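Local coordinates for transcriptional regulator, TetR family (Legionella pneumophila subsp. pneumophila str. Philadelphia 1, PDB 3ON4), which probably binds DNA as a dimeric, all-helical transcriptional regulator of the TetR family, at residues A[26-29]-A[30-33]; A[60-63]-A[64-68]; A[134-137]-A[138-141]. All coordinates share one frame; numbering follows the deposited sequence.

Interaction 1: residues A[26-29]-A[30-33]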
loop_
_atom_site.group_PDB
_atom_site.type_symbol
_atom_site.label_atom_id
_atom_site.label_comp_id
_atom_site.label_asym_id
_atom_site.label_seq_id
_atom_site.Cartn_x
_atom_site.Cartn_y
_atom_site.Cartn_z
ATOM N N ASP A 26 0.880 -11.126 -5.581
ATOM C CA ASP A 26 2.154 -10.692 -6.191
ATOM C C ASP A 26 2.108 -9.368 -6.905
ATOM O O ASP A 26 3.164 -8.729 -7.082
ATOM C CB ASP A 26 2.626 -11.721 -7.220
ATOM C CG ASP A 26 2.931 -13.073 -6.613
ATOM O OD1 ASP A 26 3.215 -13.185 -5.395
ATOM O OD2 ASP A 26 2.885 -14.055 -7.384
ATOM N N GLY A 27 0.920 -8.964 -7.350
ATOM C CA GLY A 27 0.742 -7.686 -8.034
ATOM C C GLY A 27 0.615 -7.866 -9.531
ATOM O O GLY A 27 1.140 -8.820 -10.085
ATOM N N TYR A 28 -0.083 -6.930 -10.173
ATOM C CA TYR A 28 -0.396 -6.980 -11.605
ATOM C C TYR A 28 0.816 -7.110 -12.509
ATOM O O TYR A 28 0.743 -7.779 -13.505
ATOM C CB TYR A 28 -1.155 -5.710 -11.980
ATOM C CG TYR A 28 -1.623 -5.614 -13.421
ATOM C CD1 TYR A 28 -2.767 -6.285 -13.855
ATOM C CD2 TYR A 28 -0.940 -4.846 -14.344
ATOM C CE1 TYR A 28 -3.207 -6.189 -15.170
ATOM C CE2 TYR A 28 -1.375 -4.750 -15.660
ATOM C CZ TYR A 28 -2.521 -5.429 -16.060
ATOM O OH TYR A 28 -2.940 -5.316 -17.362
ATOM N N ASN A 29 1.914 -6.439 -12.182
ATOM C CA ASN A 29 3.134 -6.491 -12.996
ATOM C C ASN A 29 4.036 -7.712 -12.691
ATOM O O ASN A 29 5.163 -7.816 -13.190
ATOM C CB ASN A 29 3.931 -5.195 -12.831
ATOM C CG ASN A 29 3.190 -3.984 -13.383
ATOM O OD1 ASN A 29 2.597 -4.053 -14.470
ATOM N ND2 ASN A 29 3.228 -2.871 -12.646
ATOM N N ALA A 30 3.531 -8.615 -11.851
ATOM C CA ALA A 30 4.250 -9.807 -11.471
ATOM C C ALA A 30 3.463 -11.090 -11.753
ATOM O O ALA A 30 3.724 -12.120 -11.126
ATOM C CB ALA A 30 4.584 -9.738 -9.984
ATOM N N PHE A 31 2.486 -11.058 -12.653
ATOM C CA PHE A 31 1.931 -12.303 -13.164
ATOM C C PHE A 31 1.745 -12.161 -14.662
ATOM O O PHE A 31 1.732 -11.048 -15.193
ATOM C CB PHE A 31 0.601 -12.645 -12.504
ATOM C CG PHE A 31 -0.575 -11.980 -13.166
ATOM C CD1 PHE A 31 -0.874 -10.658 -12.906
ATOM C CD2 PHE A 31 -1.351 -12.675 -14.090
ATOM C CE1 PHE A 31 -1.939 -10.017 -13.547
ATOM C CE2 PHE A 31 -2.412 -12.037 -14.757
ATOM C CZ PHE A 31 -2.712 -10.717 -14.470
ATOM N N SER A 32 1.589 -13.290 -15.333
ATOM C CA SER A 32 1.399 -13.329 -16.778
ATOM C C SER A 32 0.267 -14.293 -17.125
ATOM O O SER A 32 -0.118 -15.119 -16.320
ATOM C CB SER A 32 2.683 -13.797 -17.460
ATOM O OG SER A 32 2.883 -15.185 -17.242
ATOM N N PHE A 33 -0.235 -14.211 -18.341
ATOM C CA PHE A 33 -1.207 -15.206 -18.826
ATOM C C PHE A 33 -0.670 -16.632 -18.719
ATOM O O PHE A 33 -1.412 -17.566 -18.412
ATOM C CB PHE A 33 -1.556 -14.916 -20.274
ATOM C CG PHE A 33 -2.586 -13.832 -20.445
ATOM C CD1 PHE A 33 -2.878 -12.931 -19.417
ATOM C CD2 PHE A 33 -3.266 -13.713 -21.649
ATOM C CE1 PHE A 33 -3.823 -11.933 -19.597
ATOM C CE2 PHE A 33 -4.220 -12.717 -21.822
ATOM C CZ PHE A 33 -4.490 -11.825 -20.797
HETATM O O HOH W 1 2.146 -14.084 -9.978
#

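Interaction 2: residues A[60-63]-A[64-68]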
loop_
_atom_site.group_PDB
_atom_site.type_symbol
_atom_site.label_atom_id
_atom_site.label_comp_id
_atom_site.label_asym_id
_atom_site.label_seq_id
_atom_site.Cartn_x
_atom_site.Cartn_y
_atom_site.Cartn_z
ATOM N N ALA A 60 -11.507 -6.393 -16.045
ATOM C CA ALA A 60 -12.539 -7.354 -15.700
ATOM C C ALA A 60 -12.377 -7.897 -14.253
ATOM O O ALA A 60 -13.367 -8.049 -13.533
ATOM C CB ALA A 60 -12.563 -8.516 -16.745
ATOM N N VAL A 61 -11.140 -8.145 -13.819
ATOM C CA VAL A 61 -10.877 -8.617 -12.460
ATOM C C VAL A 61 -11.317 -7.556 -11.433
ATOM O O VAL A 61 -12.007 -7.867 -10.466
ATOM C CB VAL A 61 -9.373 -8.944 -12.241
ATOM C CG1 VAL A 61 -9.077 -9.165 -10.740
ATOM C CG2 VAL A 61 -8.983 -10.174 -13.065
ATOM N N ILE A 62 -10.951 -6.300 -11.657
ATOM C CA ILE A 62 -11.292 -5.267 -10.669
ATOM C C ILE A 62 -12.805 -5.057 -10.665
ATOM O O ILE A 62 -13.402 -4.931 -9.607
ATOM C CB ILE A 62 -10.603 -3.924 -10.886
ATOM C CG1 ILE A 62 -9.097 -4.067 -10.896
ATOM C CG2 ILE A 62 -11.000 -2.945 -9.739
ATOM C CD1 ILE A 62 -8.360 -2.879 -11.575
ATOM N N SER A 63 -13.420 -5.042 -11.845
ATOM C CA SER A 63 -14.856 -4.855 -11.941
ATOM C C SER A 63 -15.642 -5.960 -11.191
ATOM O O SER A 63 -16.571 -5.667 -10.423
ATOM C CB SER A 63 -15.282 -4.756 -13.416
ATOM O OG SER A 63 -16.674 -4.530 -13.536
ATOM N N TRP A 64 -15.250 -7.223 -11.418
ATOM C CA TRP A 64 -15.823 -8.363 -10.722
ATOM C C TRP A 64 -15.648 -8.269 -9.197
ATOM O O TRP A 64 -16.610 -8.453 -8.415
ATOM C CB TRP A 64 -15.120 -9.608 -11.220
ATOM C CG TRP A 64 -15.576 -10.884 -10.649
ATOM C CD1 TRP A 64 -16.863 -11.327 -10.535
ATOM C CD2 TRP A 64 -14.738 -11.935 -10.160
ATOM N NE1 TRP A 64 -16.880 -12.586 -9.972
ATOM C CE2 TRP A 64 -15.584 -12.985 -9.746
ATOM C CE3 TRP A 64 -13.344 -12.086 -10.019
ATOM C CZ2 TRP A 64 -15.085 -14.178 -9.197
ATOM C CZ3 TRP A 64 -12.857 -13.261 -9.475
ATOM C CH2 TRP A 64 -13.721 -14.293 -9.076
ATOM N N HIS A 65 -14.422 -7.957 -8.779
ATOM C CA HIS A 65 -14.106 -7.864 -7.361
ATOM C C HIS A 65 -14.927 -6.769 -6.696
ATOM O O HIS A 65 -15.416 -6.964 -5.584
ATOM C CB HIS A 65 -12.617 -7.555 -7.168
ATOM C CG HIS A 65 -12.152 -7.591 -5.740
ATOM N ND1 HIS A 65 -11.786 -8.756 -5.108
ATOM C CD2 HIS A 65 -11.902 -6.594 -4.856
ATOM C CE1 HIS A 65 -11.373 -8.482 -3.881
ATOM N NE2 HIS A 65 -11.424 -7.175 -3.706
ATOM N N THR A 66 -15.048 -5.618 -7.354
ATOM C CA THR A 66 -15.855 -4.508 -6.826
ATOM C C THR A 66 -17.331 -4.901 -6.662
ATOM O O THR A 66 -17.964 -4.567 -5.654
ATOM C CB THR A 66 -15.747 -3.253 -7.700
ATOM O OG1 THR A 66 -14.359 -2.874 -7.826
ATOM C CG2 THR A 66 -16.552 -2.081 -7.080
ATOM N N ASP A 67 -17.869 -5.620 -7.643
ATOM C CA ASP A 67 -19.229 -6.116 -7.564
ATOM C C ASP A 67 -19.424 -7.062 -6.377
ATOM O O ASP A 67 -20.452 -7.015 -5.711
ATOM C CB ASP A 67 -19.611 -6.846 -8.854
ATOM C CG ASP A 67 -19.916 -5.899 -10.005
ATOM O OD1 ASP A 67 -20.066 -4.672 -9.787
ATOM O OD2 ASP A 67 -20.025 -6.402 -11.145
ATOM N N LYS A 68 -18.454 -7.939 -6.148
ATOM C CA LYS A 68 -18.486 -8.860 -5.019
ATOM C C LYS A 68 -18.455 -8.123 -3.684
ATOM O O LYS A 68 -19.261 -8.423 -2.795
ATOM C CB LYS A 68 -17.332 -9.849 -5.060
ATOM C CG LYS A 68 -17.470 -10.898 -6.165
ATOM C CD LYS A 68 -16.535 -12.075 -5.949
ATOM C CE LYS A 68 -15.078 -11.736 -6.240
ATOM N NZ LYS A 68 -14.215 -12.946 -6.032
HETATM O O HOH W 2 -18.084 -3.247 -11.055
#

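Interaction 3: residues A[134-137]-A[138-141]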
loop_
_atom_site.group_PDB
_atom_site.type_symbol
_atom_site.label_atom_id
_atom_site.label_comp_id
_atom_site.label_asym_id
_atom_site.label_seq_id
_atom_site.Cartn_x
_atom_site.Cartn_y
_atom_site.Cartn_z
ATOM N N ILE A 134 -16.098 2.078 -1.552
ATOM C CA ILE A 134 -15.798 1.769 -0.163
ATOM C C ILE A 134 -15.967 3.000 0.715
ATOM O O ILE A 134 -16.611 2.932 1.756
ATOM C CB ILE A 134 -14.368 1.196 0.030
ATOM C CG1 ILE A 134 -14.190 -0.174 -0.649
ATOM C CG2 ILE A 134 -13.992 1.129 1.539
ATOM C CD1 ILE A 134 -15.017 -1.266 -0.097
ATOM N N ILE A 135 -15.411 4.129 0.267
ATOM C CA ILE A 135 -15.464 5.389 0.998
ATOM C C ILE A 135 -16.907 5.891 1.148
ATOM O O ILE A 135 -17.338 6.243 2.261
ATOM C CB ILE A 135 -14.545 6.425 0.327
ATOM C CG1 ILE A 135 -13.081 5.973 0.504
ATOM C CG2 ILE A 135 -14.817 7.846 0.846
ATOM C CD1 ILE A 135 -12.128 6.670 -0.389
ATOM N N GLU A 136 -17.674 5.859 0.053
ATOM C CA GLU A 136 -19.096 6.217 0.103
ATOM C C GLU A 136 -19.871 5.314 1.075
ATOM O O GLU A 136 -20.671 5.812 1.862
ATOM C CB GLU A 136 -19.724 6.173 -1.300
ATOM C CG GLU A 136 -21.211 6.585 -1.369
ATOM C CD GLU A 136 -21.482 7.953 -0.759
ATOM O OE1 GLU A 136 -20.654 8.881 -0.958
ATOM O OE2 GLU A 136 -22.508 8.089 -0.058
ATOM N N TRP A 137 -19.626 4.004 1.040
ATOM C CA TRP A 137 -20.303 3.082 1.975
ATOM C C TRP A 137 -19.983 3.417 3.438
ATOM O O TRP A 137 -20.882 3.563 4.279
ATOM C CB TRP A 137 -19.883 1.651 1.694
ATOM C CG TRP A 137 -20.649 0.683 2.499
ATOM C CD1 TRP A 137 -21.890 0.172 2.222
ATOM C CD2 TRP A 137 -20.241 0.104 3.738
ATOM N NE1 TRP A 137 -22.278 -0.686 3.218
ATOM C CE2 TRP A 137 -21.286 -0.742 4.165
ATOM C CE3 TRP A 137 -19.108 0.250 4.551
ATOM C CZ2 TRP A 137 -21.217 -1.469 5.344
ATOM C CZ3 TRP A 137 -19.037 -0.473 5.727
ATOM C CH2 TRP A 137 -20.085 -1.333 6.112
ATOM N N LEU A 138 -18.700 3.567 3.730
ATOM C CA LEU A 138 -18.234 3.964 5.078
ATOM C C LEU A 138 -18.819 5.302 5.572
ATOM O O LEU A 138 -19.308 5.403 6.713
ATOM C CB LEU A 138 -16.687 4.017 5.103
ATOM C CG LEU A 138 -15.909 2.703 5.110
ATOM C CD1 LEU A 138 -14.397 2.925 4.976
ATOM C CD2 LEU A 138 -16.240 1.940 6.405
ATOM N N LYS A 139 -18.769 6.330 4.716
ATOM C CA LYS A 139 -19.350 7.647 5.001
ATOM C C LYS A 139 -20.831 7.544 5.327
ATOM O O LYS A 139 -21.315 8.136 6.305
ATOM C CB LYS A 139 -19.175 8.584 3.803
ATOM C CG LYS A 139 -19.850 9.963 3.936
ATOM C CD LYS A 139 -19.894 10.599 2.548
ATOM C CE LYS A 139 -20.573 11.922 2.534
ATOM N NZ LYS A 139 -21.323 12.120 1.251
ATOM N N GLY A 140 -21.556 6.792 4.506
ATOM C CA GLY A 140 -23.001 6.586 4.737
ATOM C C GLY A 140 -23.335 5.916 6.067
ATOM O O GLY A 140 -24.266 6.340 6.768
ATOM N N VAL A 141 -22.597 4.868 6.410
ATOM C CA VAL A 141 -22.786 4.165 7.683
ATOM C C VAL A 141 -22.534 5.140 8.839
ATOM O O VAL A 141 -23.307 5.216 9.802
ATOM C CB VAL A 141 -21.832 2.927 7.790
ATOM C CG1 VAL A 141 -21.849 2.362 9.189
ATOM C CG2 VAL A 141 -22.237 1.831 6.792
#

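Interaction 1: residues A[26-29]-A[30-33]
The ring of Phe31 turns its edge toward the face of Tyr28 in an offset edge-to-face pair, with centroids 5.9 Å apart and planes at 73°. The pair is closest at Tyr28 CD1 and Phe31 CE1, 3.8 Å apart. The same edge of Phe31 also borders backbone oxygens: CD1 lies 3.4 Å from Tyr28 O, and Gly27 O sits near the ring plane. With chi1 at 85°, Phe31 CG stands between its own backbone N and carbonyl carbon, which brings the CD1-CE1 edge back to Gly27 and Tyr28.

That turn is closed by one hydrogen bond, Ala30 N to Gly27 O at 3.0 Å. Ala30 CB packs 3.9 Å from Asp26 CB, and a water donates to both Asp26 OD2 (2.7 Å) and Ala30 O (2.8 Å), tying the helix end to the outgoing part of the loop. Gly27, with phi 103°, makes the chain's exit from helix 11-26.

Further out, Lys54 bonds through NZ to Tyr28 O and Phe31 O and makes cation-pi contacts with both rings, while Asn29 ND2 bonds to Ser118 OG. Ser32 then serves as N-cap of helix 33-40. The arrangement is the connection leading into the predicted helix-turn-helix, in the N-terminal DNA-binding domain of the TetR family.

Interaction 2: residues A[60-63]-A[64-68]
The indole of Trp64 has Val61 O at its edge, near the ring plane, and Trp64 CB lies 3.3 Å from Ala60 O. On one face stands the methylene CE of Lys68, 3.7 Å above the plane and over the ring's centre. Trp64 CG is anti to the backbone N (chi1 -179°), which directs the ring off the helix flank, and the lysine chain, one turn on, bends across it. Lys68 CE and NZ both lie over the indole, and NZ forms a salt bridge with Glu20 OE1. The other flat side chain, the His65 imidazole, uses ND1 to bond the second oxygen of that carboxylate, so Glu20 is gripped by two residues of this helix.

On another flank Thr66 folds back on the preceding turn. Its OG1 donates to Ile62 O at 2.9 Å, from above the carbonyl plane, and its own N donates to the same oxygen, also at 2.9 Å, making Ile62 O a double acceptor. The hydroxyl reaches it because OG1 lies beside the backbone N (chi1 -56°).

A water joins the next pair: it donates to Ser63 O (2.9 Å) and to Asp67 OD1 (2.8 Å) and accepts from Ser63 OG (3.1 Å). Asp67 N also donates to Ser63 O, in the regular i to i+4 pattern.

The segment lies on helix 54-77, whose inward residues meet three other helices. Val61 and Trp64 meet helix 11-26 through Leu16, Ala19 and Glu20; Val61 and His65 pack on Leu108 of helix 108-115; Ile62 and Thr66 face helix 121-144 at Gln126 and Phe130.

Interaction 3: residues A[134-137]-A[138-141]
Four successive i to i+4 hydrogen bonds, from Leu138 N to Ile134 O (2.9 Å) through Val141 N to Trp137 O (3.0 Å), make residues 134-141 about two turns of regular alpha-helix. The segment belongs to helix 121-144, part of the all-helical C-terminal domain of this TetR-family protein.

Trp137 carries the side-chain contact. Its CG is anti to the backbone N (chi1 -173°), and the indole extends so that two later residues reach it. Leu138 brings CD2 to 3.8 Å from Trp137 CZ3, the two side chains crossing at a slant. The other branch of Leu138 is turned to the preceding turn, where CD1 lies 3.9 Å from Ile134 CG2; here the two side chains run alongside one another and point the same way. Leu138 thus bridges a tryptophan and an isoleucine with separate methyls. Glu136 and Lys139 form a looser pair on the solvent-facing side: the glutamate chain bends at chi2 (54°), leaving OE1 4.0 Å from Lys139 NZ, a long salt bridge.

Outside the segment, Trp137 NE1 bonds to Ser77 OG and, weakly, to Leu73 O, both of helix 54-77, so the polar edge of the indole is fixed to that neighbouring helix. Ile134 and Leu138 pack on Phe91 and Ile88 of helix 84-98, Leu138 also meets Ala156 of helix 149-173, and Ile135 touches Phe178 of the second subunit.

Val141 closes the set by a CH-pi contact over one face of the indole: its CG2 stands 3.7 Å from the centroid of the Trp137 six-membered ring, only 9° off the ring normal.

How the interactions relate
The three contacts follow one another along the chain without touching. Interaction 1 lies in the loop entering the predicted helix-turn-helix; interaction 2 lies on helix 54-77, its centre about 17 Å from that of interaction 1. Lys54, on that helix, holds the loop, and Phe31 and Phe33 pack on its Leu57. Interaction 3 is about 18 Å from interaction 2 between centres, and the same helix reaches it near its C-terminal end. Helix 54-77 therefore runs from the predicted DNA-binding region to the C-terminal domain. Interactions 1 and 3, about 30 Å apart between centres, lie on opposite sides of the chain's centre; a sodium ion, held by Ser114 and Asp115, lies about 6 Å from Gly27.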